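L-amino acid deaminase (Proteus vulgaris, PDB 5I39) probably catalyses the FAD-dependent oxidative deamination of L-amino acids, as a membrane-bound flavoprotein. Local coordinates at residues Thr387-Leu390 against Pro396-Asp399; Lys100-Glu105 against Ser383-Ala388; Thr52-Val57 against Glu195-Met200; Gly366-Thr371 against Asp389-Lys394; Asp139-Asn144 against Ile149-Arg154. All blocks are in the same frame, centred on the assembly; numbering follows the deposited sequence.

Contact 1 (Thr387-Leu390 against Pro396-Asp399); sequences TADL and PVLD
At the C-terminal end of helix 376-392 the chain turns back along the helix it has just left, and Asp389 catches the returning loop at Pro396 and Val397. The CA atoms of Asp389 and Pro396 are 5.3 Å apart. One hydrogen bond crosses, from a main-chain N-H to a side-chain oxygen. Val397 N donates to Asp389 OD2 at 2.9 Å, with a bent N-H...O angle of 137°. The amide meets OD2 on the anti side and lies 24° out of the carboxylate plane.

Asp389 has CG anti to its carbonyl carbon (chi1 -67°), which carries the carboxylate out from the helix and over to the loop. On the way it passes close to Pro396. Asp389 CB is 3.9 Å from Pro396 CA, and Asp389 OD2 is 3.6 Å from the same CA. Val397 adds apolar cover to the bonded oxygen, its CG1 resting 3.7 Å from Asp389 OD2.

The other carboxylate oxygen, OD1, forms a salt bridge with Arg59. One aspartate therefore holds both the loop and the chain just past helix 47-58, and the arginine probably helps keep it ionised. Further along, Val397 packs on Glu385 and Leu386 of helix 376-392 and touches Arg102 of helix 90-103. Leu398 follows, lying on Val382 and on Leu94 and Leu95, so the C-terminal loop spans two helices.

Contact 2 (Lys100-Glu105 against Ser383-Ala388); sequences KHRWRE and SAELTA
Arg102 and Glu385 carry this contact between helices 90-103 and 376-392, and its direct bonding is ionic. The guanidinium grips a single carboxylate oxygen with both terminal nitrogens. Arg102 NH1 lies 2.6 Å from Glu385 OE1, and Arg102 NH2 lies 2.7 Å from the same oxygen. Sharing one acceptor bends both bonds, to 142° and 135°. OE1 sits in front of the guanidinium, close to its plane, and is approached nearly end-on to its C-O bond. The two flat groups are almost coplanar, 22° apart. Both side chains are extended, which lets them span helices whose nearest CA atoms, those of Arg102 and Glu385, are 11.2 Å apart.

Arg102 NH1 has a second acceptor, Pro381 O, one turn before Glu385. Separately, within helix 376-392, Ser383 O accepts from Thr387 N and, at 2.7 Å, from Thr387 OG1, which arrive from opposite faces of its plane.

No apolar contact crosses the two segments. Asn55 of helix 47-58 touches Glu385. The pair is an interhelical salt bridge at the protein surface. It joins helix 90-103 to the last helix of the FAD-binding fold, with the Arg102 side chain about 13 Å from the bound FAD.

Contact 3 (Thr52-Val57 against Glu195-Met200); sequences TAINLV and EYAKKM
Met200 N donates to Tyr196 O at 2.9 Å, a backbone bond near the end of helix 189-199. The Tyr196 ring reaches helix 47-58, while the end of Met200 leads away. Across the contact itself no hydrogen bond forms, and the meeting is apolar.

Ile54 makes most of the apolar contacts. Its CD1 comes up to the edge of the Tyr196 ring, in the ring plane, 3.7 Å from Tyr196 CD2. Ile54 CG2 is 3.9 Å from Tyr196 CE2. Ile54 CG1 rests on the methyl of Ala197, 3.8 Å from its CB. With CG1 anti to the carbonyl carbon (chi1 -71°), both branches of the isoleucine are turned to the second helix. The small Ala197 lets the backbones come near, and its CA is 5.7 Å from that of Ile54.

Helix 47-58 follows strand 40-43 of the six-stranded mixed sheet and a glycine-rich turn, consistent with a Rossmann-type dinucleotide-binding motif. Leu48, at its start, binds FAD. Helix 189-199 leads into strand 203-205, an outer strand of the same sheet.

One turn on from Ile54, Val57 CG1 packs against a main-chain oxygen, 3.4 Å from Met200 O. Met200 is a selenomethionine, and its CG lies over one face of the Tyr196 ring, toward the rim. Tyr196 also touches Lys109 and Val110 of helix 106-110. Ala53 and Val57 both pack on Val202. Thr52 and Leu56 turn to helix 376-392 instead.

Contact 4 (Gly366-Thr371 against Asp389-Lys394); sequences GLVINT and DLLLGK
Strand 367-371 runs past the last turn of helix 376-392, where Val368 and Leu391 come nearest, their CA atoms 5.9 Å apart. The helix stops just beyond in a Schellman motif. Lys394 N bonds to Asp389 O at 2.9 Å, Gly393 N makes a weak bond to Leu390 O, and Gly393 has positive phi.

Val368 points at the helix and straddles Leu391. Val368 CG1 lies against the helix backbone, 3.6 Å from Leu391 CA. The other methyl, Val368 CG2, is 4.0 Å from Leu391 CB. A lighter touch joins Val368 CG1 to Leu390 CB at 4.2 Å. Leu391 crosses Val368 at about a right angle. With CG anti to the backbone N (chi1 179°) and chi2 near 64°, CD1 reaches Gly366. There Leu391 CD1 is only 3.2 Å from Gly366 O, a tight meeting of methyl and carbonyl. Gly366 has phi 91°, a conformation that calls for glycine.

Backbone bonds tie Gly366 and Val368 to strand 235-237, while Thr387 extends the packing on Val368 by one helical turn. No hydrogen bond crosses the contact. Helix and sheet are therefore joined here by van der Waals contact of valine and leucine side chains, including a methyl set against a main-chain oxygen.

Contact 5 (Asp139-Asn144 against Ile149-Arg154); sequences DERSKN and IPFKTR
Arg141 lays its aliphatic stem over one face of the Phe151 ring. Arg141 CG is 3.8 Å from the ring centroid and 17° off the ring normal, a CH-pi contact. It leans toward one rim, 3.7 Å from Phe151 CZ. The preceding carbon follows, with Arg141 CB 3.8 Å from Phe151 CE2. Nearby, Ser142 N is 4.2 Å from Phe151 CE2 in an oblique position.

The rest of the arginine leaves the ring. CG is anti to the backbone N (chi1 -176°). The chain then bends at chi2 and chi3 and carries the guanidinium off the ring to other partners; the two planes are 72° apart. NH1 donates to Val145 O, NH2 makes a salt bridge with Asp90, and the group forms a cation-pi contact with Phe93.

The contact links the end of helix 128-143 to the loop that returns as strand 153-156, which pairs antiparallel with strand 175-178 in the large mixed sheet. Phe151 lies just before that strand. Thr153 N sits over the centre of its opposite face, 4.3 Å above the ring plane, and Ile138 and Val145 also touch the Phe151 side chain.

The helix end has its own bonds. Asp139 O accepts from Ser142 OG at 2.8 Å and from Lys143 N at 3.1 Å. On the exposed side, Lys143 NZ bridges to Glu140 OE2 at 2.9 Å, approaching from above the carboxylate plane. Beyond the ring, Ile149 packs on His101 and Leu98 of helix 90-103.

From the N terminus, contact 3 opens first, on helix 47-58, and closes at 195-200. Contact 2 opens inside that loop, at 100-105, but closes only at 383-388, so the two cross. Contact 5 is a short local closure nested within both. It ties the end of helix 128-143 to the loop leading into the large mixed sheet, and touches contact 2. Contact 4 opens at 366-371, before contact 2 has closed, and crosses it. Contact 1 follows where contact 2 ends and brings the C-terminal loop back. Contacts 1, 2 and 4 share helix 376-392, which also packs on helix 47-58 of contact 3.

Contact 1 (Thr387-Leu390 against Pro396-Asp399)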
# COMPACT_ATOMS: atom_id res chain seq x y z
N THR A 387 6.80 9.88 -8.86
CA THR A 387 7.41 9.06 -9.89
C THR A 387 7.28 9.73 -11.26
O THR A 387 8.24 9.81 -12.01
CB THR A 387 6.77 7.67 -9.92
OG1 THR A 387 7.03 7.01 -8.67
CG2 THR A 387 7.35 6.81 -11.03
N ALA A 388 6.08 10.21 -11.56
CA ALA A 388 5.84 10.93 -12.81
C ALA A 388 6.66 12.22 -12.88
O ALA A 388 7.23 12.53 -13.93
CB ALA A 388 4.36 11.21 -12.99
N ASP A 389 6.74 12.96 -11.77
CA ASP A 389 7.56 14.18 -11.72
C ASP A 389 9.01 13.87 -12.05
O ASP A 389 9.65 14.57 -12.84
CB ASP A 389 7.51 14.83 -10.33
CG ASP A 389 6.15 15.40 -9.96
OD1 ASP A 389 5.30 15.61 -10.86
OD2 ASP A 389 5.94 15.65 -8.76
N LEU A 390 9.55 12.81 -11.44
CA LEU A 390 10.94 12.42 -11.68
C LEU A 390 11.15 11.97 -13.12
O LEU A 390 12.14 12.35 -13.75
CB LEU A 390 11.36 11.31 -10.72
CG LEU A 390 11.47 11.71 -9.25
CD1 LEU A 390 11.77 10.48 -8.41
CD2 LEU A 390 12.54 12.76 -9.02
N PRO A 396 9.53 18.49 -8.27
CA PRO A 396 8.87 17.33 -7.63
C PRO A 396 7.91 17.70 -6.49
O PRO A 396 8.15 18.66 -5.76
CB PRO A 396 10.04 16.50 -7.12
CG PRO A 396 11.11 17.50 -6.85
CD PRO A 396 10.96 18.57 -7.89
N VAL A 397 6.86 16.90 -6.33
CA VAL A 397 5.82 17.16 -5.32
C VAL A 397 6.35 17.12 -3.87
O VAL A 397 5.91 17.90 -3.02
CB VAL A 397 4.61 16.21 -5.48
CG1 VAL A 397 4.99 14.74 -5.30
CG2 VAL A 397 3.47 16.59 -4.54
N LEU A 398 7.27 16.21 -3.61
CA LEU A 398 7.95 16.14 -2.31
C LEU A 398 9.44 16.03 -2.56
O LEU A 398 9.88 15.74 -3.68
CB LEU A 398 7.46 14.93 -1.49
CG LEU A 398 6.02 14.97 -0.94
CD1 LEU A 398 5.69 13.65 -0.26
CD2 LEU A 398 5.80 16.12 0.02
N ASP A 399 10.21 16.30 -1.51
CA ASP A 399 11.66 16.13 -1.52
C ASP A 399 12.00 14.70 -1.92
O ASP A 399 11.65 13.77 -1.20
CB ASP A 399 12.22 16.44 -0.12
CG ASP A 399 13.74 16.29 -0.02
OD1 ASP A 399 14.42 16.14 -1.06
OD2 ASP A 399 14.24 16.33 1.12

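Contact 2 (Lys100-Glu105 against Ser383-Ala388)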
# COMPACT_ATOMS: atom_id res chain seq x y z
N LYS A 100 -3.01 9.78 2.70
CA LYS A 100 -4.33 9.67 3.32
C LYS A 100 -5.30 10.72 2.78
O LYS A 100 -6.46 10.41 2.49
CB LYS A 100 -4.24 9.84 4.83
CG LYS A 100 -3.59 8.69 5.57
CD LYS A 100 -3.08 9.11 6.94
CE LYS A 100 -4.16 9.77 7.79
NZ LYS A 100 -3.57 10.24 9.07
N HIS A 101 -4.83 11.95 2.66
CA HIS A 101 -5.65 13.05 2.15
C HIS A 101 -6.19 12.75 0.75
O HIS A 101 -7.35 13.01 0.44
CB HIS A 101 -4.82 14.33 2.14
CG HIS A 101 -5.57 15.55 1.71
ND1 HIS A 101 -5.34 16.17 0.51
CD2 HIS A 101 -6.54 16.26 2.33
CE1 HIS A 101 -6.14 17.22 0.40
NE2 HIS A 101 -6.87 17.30 1.50
N ARG A 102 -5.33 12.17 -0.09
CA ARG A 102 -5.73 11.77 -1.44
C ARG A 102 -6.63 10.55 -1.43
O ARG A 102 -7.57 10.47 -2.22
CB ARG A 102 -4.49 11.56 -2.29
CG ARG A 102 -3.81 12.90 -2.50
CD ARG A 102 -2.53 12.78 -3.25
NE ARG A 102 -1.90 14.09 -3.37
CZ ARG A 102 -0.93 14.38 -4.23
NH1 ARG A 102 -0.48 13.45 -5.07
NH2 ARG A 102 -0.42 15.61 -4.26
N TRP A 103 -6.40 9.60 -0.53
CA TRP A 103 -7.35 8.51 -0.37
C TRP A 103 -8.73 9.01 0.06
O TRP A 103 -9.73 8.47 -0.40
CB TRP A 103 -6.83 7.43 0.59
CG TRP A 103 -5.95 6.44 -0.10
CD1 TRP A 103 -4.59 6.34 -0.03
CD2 TRP A 103 -6.38 5.42 -1.01
NE1 TRP A 103 -4.14 5.32 -0.83
CE2 TRP A 103 -5.22 4.74 -1.45
CE3 TRP A 103 -7.63 5.01 -1.50
CZ2 TRP A 103 -5.28 3.67 -2.34
CZ3 TRP A 103 -7.68 3.95 -2.39
CH2 TRP A 103 -6.52 3.29 -2.80
N ARG A 104 -8.78 10.06 0.88
CA ARG A 104 -10.07 10.67 1.23
C ARG A 104 -10.82 11.28 0.04
O ARG A 104 -12.02 11.50 0.13
CB ARG A 104 -9.88 11.73 2.33
CG ARG A 104 -9.56 11.13 3.69
CD ARG A 104 -9.62 12.17 4.79
NE ARG A 104 -8.51 13.12 4.80
CZ ARG A 104 -7.36 12.97 5.46
NH1 ARG A 104 -7.09 11.85 6.12
NH2 ARG A 104 -6.46 13.94 5.43
N GLU A 105 -10.11 11.56 -1.05
CA GLU A 105 -10.71 12.01 -2.30
C GLU A 105 -11.06 10.87 -3.26
O GLU A 105 -11.66 11.12 -4.31
CB GLU A 105 -9.73 12.95 -3.02
CG GLU A 105 -9.35 14.19 -2.23
CD GLU A 105 -8.18 14.97 -2.81
OE1 GLU A 105 -7.42 14.42 -3.63
OE2 GLU A 105 -8.00 16.13 -2.42
N SER A 383 3.29 8.82 -4.19
CA SER A 383 4.46 8.24 -4.87
C SER A 383 4.21 8.14 -6.38
O SER A 383 5.15 8.28 -7.15
CB SER A 383 4.91 6.92 -4.28
OG SER A 383 3.93 5.92 -4.41
N ALA A 384 2.96 7.96 -6.81
CA ALA A 384 2.62 8.02 -8.23
C ALA A 384 2.96 9.38 -8.84
O ALA A 384 3.59 9.45 -9.90
CB ALA A 384 1.14 7.73 -8.43
N GLU A 385 2.54 10.44 -8.17
CA GLU A 385 2.84 11.79 -8.64
C GLU A 385 4.35 12.05 -8.67
O GLU A 385 4.87 12.59 -9.65
CB GLU A 385 2.15 12.85 -7.79
CG GLU A 385 2.38 14.26 -8.32
CD GLU A 385 1.68 15.34 -7.53
OE1 GLU A 385 1.00 15.03 -6.54
OE2 GLU A 385 1.84 16.52 -7.90
N LEU A 386 5.03 11.69 -7.59
CA LEU A 386 6.48 11.89 -7.51
C LEU A 386 7.22 11.12 -8.61
O LEU A 386 8.15 11.65 -9.21
CB LEU A 386 7.02 11.52 -6.13
CG LEU A 386 8.53 11.73 -5.94
CD1 LEU A 386 8.96 13.17 -6.20
CD2 LEU A 386 8.93 11.30 -4.54
N THR A 387 6.80 9.88 -8.86
CA THR A 387 7.41 9.06 -9.89
C THR A 387 7.28 9.73 -11.26
O THR A 387 8.24 9.81 -12.01
CB THR A 387 6.77 7.67 -9.92
OG1 THR A 387 7.03 7.01 -8.67
CG2 THR A 387 7.35 6.81 -11.03
N ALA A 388 6.08 10.21 -11.56
CA ALA A 388 5.84 10.93 -12.81
C ALA A 388 6.66 12.22 -12.88
O ALA A 388 7.23 12.53 -13.93
CB ALA A 388 4.36 11.21 -12.99

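Contact 3 (Thr52-Val57 against Glu195-Met200)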
# COMPACT_ATOMS: atom_id res chain seq x y z
N THR A 52 0.59 5.19 -10.78
CA THR A 52 1.50 5.98 -11.62
C THR A 52 0.93 6.14 -13.03
O THR A 52 0.97 7.24 -13.58
CB THR A 52 2.92 5.39 -11.64
OG1 THR A 52 3.40 5.24 -10.30
CG2 THR A 52 3.87 6.31 -12.38
N ALA A 53 0.41 5.06 -13.60
CA ALA A 53 -0.22 5.11 -14.93
C ALA A 53 -1.37 6.12 -14.99
O ALA A 53 -1.46 6.90 -15.93
CB ALA A 53 -0.70 3.73 -15.33
N ILE A 54 -2.23 6.10 -13.97
CA ILE A 54 -3.33 7.07 -13.90
C ILE A 54 -2.80 8.50 -13.91
O ILE A 54 -3.31 9.36 -14.63
CB ILE A 54 -4.19 6.82 -12.64
CG1 ILE A 54 -5.00 5.53 -12.80
CG2 ILE A 54 -5.13 7.99 -12.38
CD1 ILE A 54 -5.52 4.96 -11.50
N ASN A 55 -1.78 8.76 -13.09
CA ASN A 55 -1.19 10.08 -13.00
C ASN A 55 -0.63 10.55 -14.35
O ASN A 55 -0.82 11.70 -14.75
CB ASN A 55 -0.12 10.09 -11.91
CG ASN A 55 0.36 11.48 -11.57
OD1 ASN A 55 1.19 12.05 -12.27
ND2 ASN A 55 -0.14 12.03 -10.47
N LEU A 56 0.04 9.64 -15.05
CA LEU A 56 0.61 9.96 -16.36
C LEU A 56 -0.44 10.24 -17.44
O LEU A 56 -0.27 11.16 -18.24
CB LEU A 56 1.54 8.84 -16.80
CG LEU A 56 2.82 8.74 -15.96
CD1 LEU A 56 3.46 7.38 -16.15
CD2 LEU A 56 3.81 9.84 -16.31
N VAL A 57 -1.53 9.47 -17.45
CA VAL A 57 -2.61 9.71 -18.42
C VAL A 57 -3.25 11.08 -18.19
O VAL A 57 -3.59 11.78 -19.15
CB VAL A 57 -3.66 8.58 -18.41
CG1 VAL A 57 -4.91 8.96 -19.19
CG2 VAL A 57 -3.05 7.30 -18.97
N GLU A 195 -9.63 -1.04 -12.74
CA GLU A 195 -10.75 -0.82 -13.66
C GLU A 195 -10.85 0.65 -14.05
O GLU A 195 -11.11 0.98 -15.21
CB GLU A 195 -12.07 -1.30 -13.06
CG GLU A 195 -12.25 -2.80 -13.03
CD GLU A 195 -12.34 -3.44 -14.40
OE1 GLU A 195 -11.95 -2.80 -15.40
OE2 GLU A 195 -12.80 -4.59 -14.47
N TYR A 196 -10.62 1.53 -13.08
CA TYR A 196 -10.61 2.96 -13.34
C TYR A 196 -9.48 3.33 -14.31
O TYR A 196 -9.70 4.08 -15.26
CB TYR A 196 -10.48 3.72 -12.03
CG TYR A 196 -10.34 5.22 -12.18
CD1 TYR A 196 -11.43 6.02 -12.54
CD2 TYR A 196 -9.13 5.84 -11.93
CE1 TYR A 196 -11.30 7.40 -12.66
CE2 TYR A 196 -8.98 7.22 -12.04
CZ TYR A 196 -10.06 7.99 -12.40
OH TYR A 196 -9.88 9.36 -12.50
N ALA A 197 -8.29 2.78 -14.09
CA ALA A 197 -7.17 3.02 -15.00
C ALA A 197 -7.52 2.60 -16.43
O ALA A 197 -7.26 3.35 -17.38
CB ALA A 197 -5.93 2.28 -14.52
N LYS A 198 -8.13 1.42 -16.58
CA LYS A 198 -8.58 0.97 -17.90
C LYS A 198 -9.61 1.92 -18.51
O LYS A 198 -9.53 2.26 -19.69
CB LYS A 198 -9.17 -0.44 -17.82
CG LYS A 198 -8.14 -1.53 -17.57
CD LYS A 198 -8.80 -2.87 -17.26
CE LYS A 198 -9.51 -3.47 -18.47
NZ LYS A 198 -10.33 -4.64 -18.08
N LYS A 199 -10.56 2.38 -17.70
CA LYS A 199 -11.55 3.35 -18.15
C LYS A 199 -10.90 4.66 -18.63
O LYS A 199 -11.36 5.26 -19.60
CB LYS A 199 -12.56 3.62 -17.04
CG LYS A 199 -13.71 4.51 -17.47
CD LYS A 199 -14.65 4.77 -16.31
CE LYS A 199 -15.58 5.94 -16.61
NZ LYS A 199 -16.43 5.72 -17.82
N MSE A 200 -9.83 5.07 -17.95
CA MSE A 200 -9.08 6.27 -18.34
C MSE A 200 -8.20 6.07 -19.55
O MSE A 200 -7.59 7.03 -20.03
CB MSE A 200 -8.22 6.76 -17.16
CG MSE A 200 -9.01 7.17 -15.92
SE MSE A 200 -10.25 8.65 -16.25
CE MSE A 200 -11.87 7.58 -16.55

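Contact 4 (Gly366-Thr371 against Asp389-Lys394)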
# COMPACT_ATOMS: atom_id res chain seq x y z
N GLY A 366 15.32 8.30 -18.74
CA GLY A 366 13.97 7.92 -19.15
C GLY A 366 13.37 6.76 -18.36
O GLY A 366 12.23 6.38 -18.62
N LEU A 367 14.12 6.20 -17.41
CA LEU A 367 13.63 5.11 -16.56
C LEU A 367 13.56 5.58 -15.12
O LEU A 367 14.51 6.17 -14.60
CB LEU A 367 14.52 3.87 -16.68
CG LEU A 367 13.99 2.62 -15.96
CD1 LEU A 367 14.32 1.36 -16.75
CD2 LEU A 367 14.52 2.50 -14.54
N VAL A 368 12.44 5.30 -14.46
CA VAL A 368 12.28 5.56 -13.04
C VAL A 368 11.79 4.30 -12.35
O VAL A 368 11.22 3.41 -12.98
CB VAL A 368 11.35 6.76 -12.76
CG1 VAL A 368 11.95 8.04 -13.31
CG2 VAL A 368 9.96 6.53 -13.34
N ILE A 369 12.03 4.27 -11.04
CA ILE A 369 11.66 3.14 -10.16
C ILE A 369 10.71 3.66 -9.10
O ILE A 369 10.94 4.72 -8.53
CB ILE A 369 12.90 2.55 -9.44
CG1 ILE A 369 13.86 1.88 -10.44
CG2 ILE A 369 12.49 1.55 -8.36
CD1 ILE A 369 15.23 1.58 -9.87
N ASN A 370 9.65 2.90 -8.82
CA ASN A 370 8.72 3.20 -7.73
C ASN A 370 8.44 1.88 -7.03
O ASN A 370 7.61 1.10 -7.49
CB ASN A 370 7.43 3.83 -8.26
CG ASN A 370 6.47 4.25 -7.16
OD1 ASN A 370 6.79 4.19 -5.98
ND2 ASN A 370 5.28 4.69 -7.55
N THR A 371 9.15 1.62 -5.94
CA THR A 371 9.13 0.29 -5.34
C THR A 371 9.66 0.30 -3.90
O THR A 371 9.84 1.36 -3.29
CB THR A 371 9.91 -0.71 -6.25
OG1 THR A 371 9.46 -2.05 -6.02
CG2 THR A 371 11.42 -0.63 -6.04
N ASP A 389 6.74 12.96 -11.77
CA ASP A 389 7.56 14.18 -11.72
C ASP A 389 9.01 13.87 -12.05
O ASP A 389 9.65 14.57 -12.84
CB ASP A 389 7.51 14.83 -10.33
CG ASP A 389 6.15 15.40 -9.96
OD1 ASP A 389 5.30 15.61 -10.86
OD2 ASP A 389 5.94 15.65 -8.76
N LEU A 390 9.55 12.81 -11.44
CA LEU A 390 10.94 12.42 -11.68
C LEU A 390 11.15 11.97 -13.12
O LEU A 390 12.14 12.35 -13.75
CB LEU A 390 11.36 11.31 -10.72
CG LEU A 390 11.47 11.71 -9.25
CD1 LEU A 390 11.77 10.48 -8.41
CD2 LEU A 390 12.54 12.76 -9.02
N LEU A 391 10.22 11.19 -13.66
CA LEU A 391 10.30 10.74 -15.05
C LEU A 391 10.36 11.92 -16.02
O LEU A 391 11.14 11.92 -16.96
CB LEU A 391 9.09 9.86 -15.39
CG LEU A 391 9.01 9.31 -16.82
CD1 LEU A 391 10.16 8.36 -17.12
CD2 LEU A 391 7.67 8.63 -17.04
N LEU A 392 9.53 12.92 -15.76
CA LEU A 392 9.34 14.03 -16.68
C LEU A 392 10.23 15.24 -16.39
O LEU A 392 10.23 16.20 -17.15
CB LEU A 392 7.86 14.43 -16.69
CG LEU A 392 6.90 13.30 -17.08
CD1 LEU A 392 5.45 13.72 -16.90
CD2 LEU A 392 7.13 12.81 -18.51
N GLY A 393 11.01 15.19 -15.31
CA GLY A 393 11.88 16.30 -14.94
C GLY A 393 11.16 17.52 -14.39
O GLY A 393 11.70 18.63 -14.45
N LYS A 394 9.96 17.31 -13.85
CA LYS A 394 9.16 18.38 -13.27
C LYS A 394 9.66 18.67 -11.86
O LYS A 394 10.19 17.79 -11.19
CB LYS A 394 7.68 17.97 -13.21
CG LYS A 394 6.70 19.08 -12.86
CD LYS A 394 5.28 18.57 -12.75
CE LYS A 394 4.32 19.66 -12.30
NZ LYS A 394 2.95 19.12 -12.06

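Contact 5 (Asp139-Asn144 against Ile149-Arg154)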
# COMPACT_ATOMS: atom_id res chain seq x y z
N ASP A 139 4.04 15.68 19.59
CA ASP A 139 4.42 17.06 19.92
C ASP A 139 5.27 17.66 18.80
O ASP A 139 4.94 18.72 18.26
CB ASP A 139 5.18 17.12 21.25
CG ASP A 139 5.49 18.56 21.69
OD1 ASP A 139 4.99 19.52 21.07
OD2 ASP A 139 6.25 18.72 22.66
N GLU A 140 6.34 16.96 18.43
CA GLU A 140 7.23 17.47 17.39
C GLU A 140 6.51 17.71 16.06
O GLU A 140 6.72 18.74 15.42
CB GLU A 140 8.43 16.52 17.19
CG GLU A 140 9.43 16.56 18.34
CD GLU A 140 10.05 17.93 18.55
OE1 GLU A 140 10.42 18.58 17.55
OE2 GLU A 140 10.15 18.37 19.71
N ARG A 141 5.64 16.78 15.66
CA ARG A 141 4.90 16.97 14.41
C ARG A 141 3.92 18.15 14.51
O ARG A 141 3.82 18.95 13.58
CB ARG A 141 4.20 15.68 13.98
CG ARG A 141 3.49 15.76 12.63
CD ARG A 141 4.35 16.33 11.50
NE ARG A 141 5.54 15.52 11.22
CZ ARG A 141 6.43 15.78 10.26
NH1 ARG A 141 6.27 16.83 9.45
NH2 ARG A 141 7.48 14.98 10.10
N SER A 142 3.24 18.29 15.65
CA SER A 142 2.30 19.40 15.85
C SER A 142 2.98 20.77 15.74
O SER A 142 2.36 21.73 15.29
CB SER A 142 1.57 19.27 17.20
OG SER A 142 2.35 19.73 18.29
N LYS A 143 4.24 20.86 16.15
CA LYS A 143 4.96 22.14 16.09
C LYS A 143 5.35 22.54 14.67
O LYS A 143 5.59 23.72 14.41
CB LYS A 143 6.20 22.10 16.99
CG LYS A 143 5.85 21.98 18.46
CD LYS A 143 7.07 22.09 19.35
CE LYS A 143 7.97 20.87 19.26
NZ LYS A 143 9.16 21.04 20.14
N ASN A 144 5.41 21.57 13.76
CA ASN A 144 5.75 21.83 12.37
C ASN A 144 5.17 20.73 11.49
O ASN A 144 5.87 19.78 11.12
CB ASN A 144 7.28 21.94 12.21
CG ASN A 144 7.71 22.35 10.81
OD1 ASN A 144 6.89 22.73 9.98
ND2 ASN A 144 9.02 22.27 10.56
N ILE A 149 -2.87 20.49 5.41
CA ILE A 149 -3.81 19.41 5.73
C ILE A 149 -3.75 19.21 7.25
O ILE A 149 -2.67 18.93 7.78
CB ILE A 149 -3.43 18.09 5.01
CG1 ILE A 149 -3.54 18.26 3.49
CG2 ILE A 149 -4.31 16.94 5.46
CD1 ILE A 149 -2.71 17.26 2.71
N PRO A 150 -4.88 19.36 7.97
CA PRO A 150 -4.82 19.26 9.43
C PRO A 150 -4.34 17.90 9.94
O PRO A 150 -4.72 16.86 9.40
CB PRO A 150 -6.27 19.53 9.85
CG PRO A 150 -6.78 20.44 8.79
CD PRO A 150 -6.18 19.91 7.53
N PHE A 151 -3.52 17.93 10.99
CA PHE A 151 -3.01 16.75 11.67
C PHE A 151 -4.04 16.37 12.73
O PHE A 151 -4.53 17.23 13.45
CB PHE A 151 -1.67 17.14 12.30
CG PHE A 151 -0.91 16.02 12.97
CD1 PHE A 151 -0.72 14.78 12.36
CD2 PHE A 151 -0.27 16.26 14.19
CE1 PHE A 151 0.03 13.79 12.97
CE2 PHE A 151 0.48 15.27 14.80
CZ PHE A 151 0.64 14.04 14.19
N LYS A 152 -4.37 15.07 12.81
CA LYS A 152 -5.48 14.61 13.67
C LYS A 152 -5.11 13.46 14.60
O LYS A 152 -5.97 12.68 15.01
CB LYS A 152 -6.70 14.25 12.79
CG LYS A 152 -7.20 15.45 11.99
CD LYS A 152 -8.70 15.44 11.73
CE LYS A 152 -9.19 16.81 11.28
NZ LYS A 152 -9.85 17.59 12.36
N THR A 153 -3.85 13.40 15.00
CA THR A 153 -3.35 12.37 15.90
C THR A 153 -3.10 12.96 17.28
O THR A 153 -2.48 14.01 17.40
CB THR A 153 -2.07 11.76 15.33
OG1 THR A 153 -2.38 11.23 14.04
CG2 THR A 153 -1.55 10.64 16.21
N ARG A 154 -3.58 12.26 18.31
CA ARG A 154 -3.52 12.78 19.67
C ARG A 154 -3.70 11.66 20.68
O ARG A 154 -4.24 10.60 20.36
CB ARG A 154 -4.59 13.87 19.86
CG ARG A 154 -6.01 13.41 19.59
CD ARG A 154 -6.98 14.57 19.53
NE ARG A 154 -8.26 14.10 19.01
CZ ARG A 154 -9.20 13.47 19.72
NH1 ARG A 154 -9.08 13.30 21.03
NH2 ARG A 154 -10.29 13.03 19.10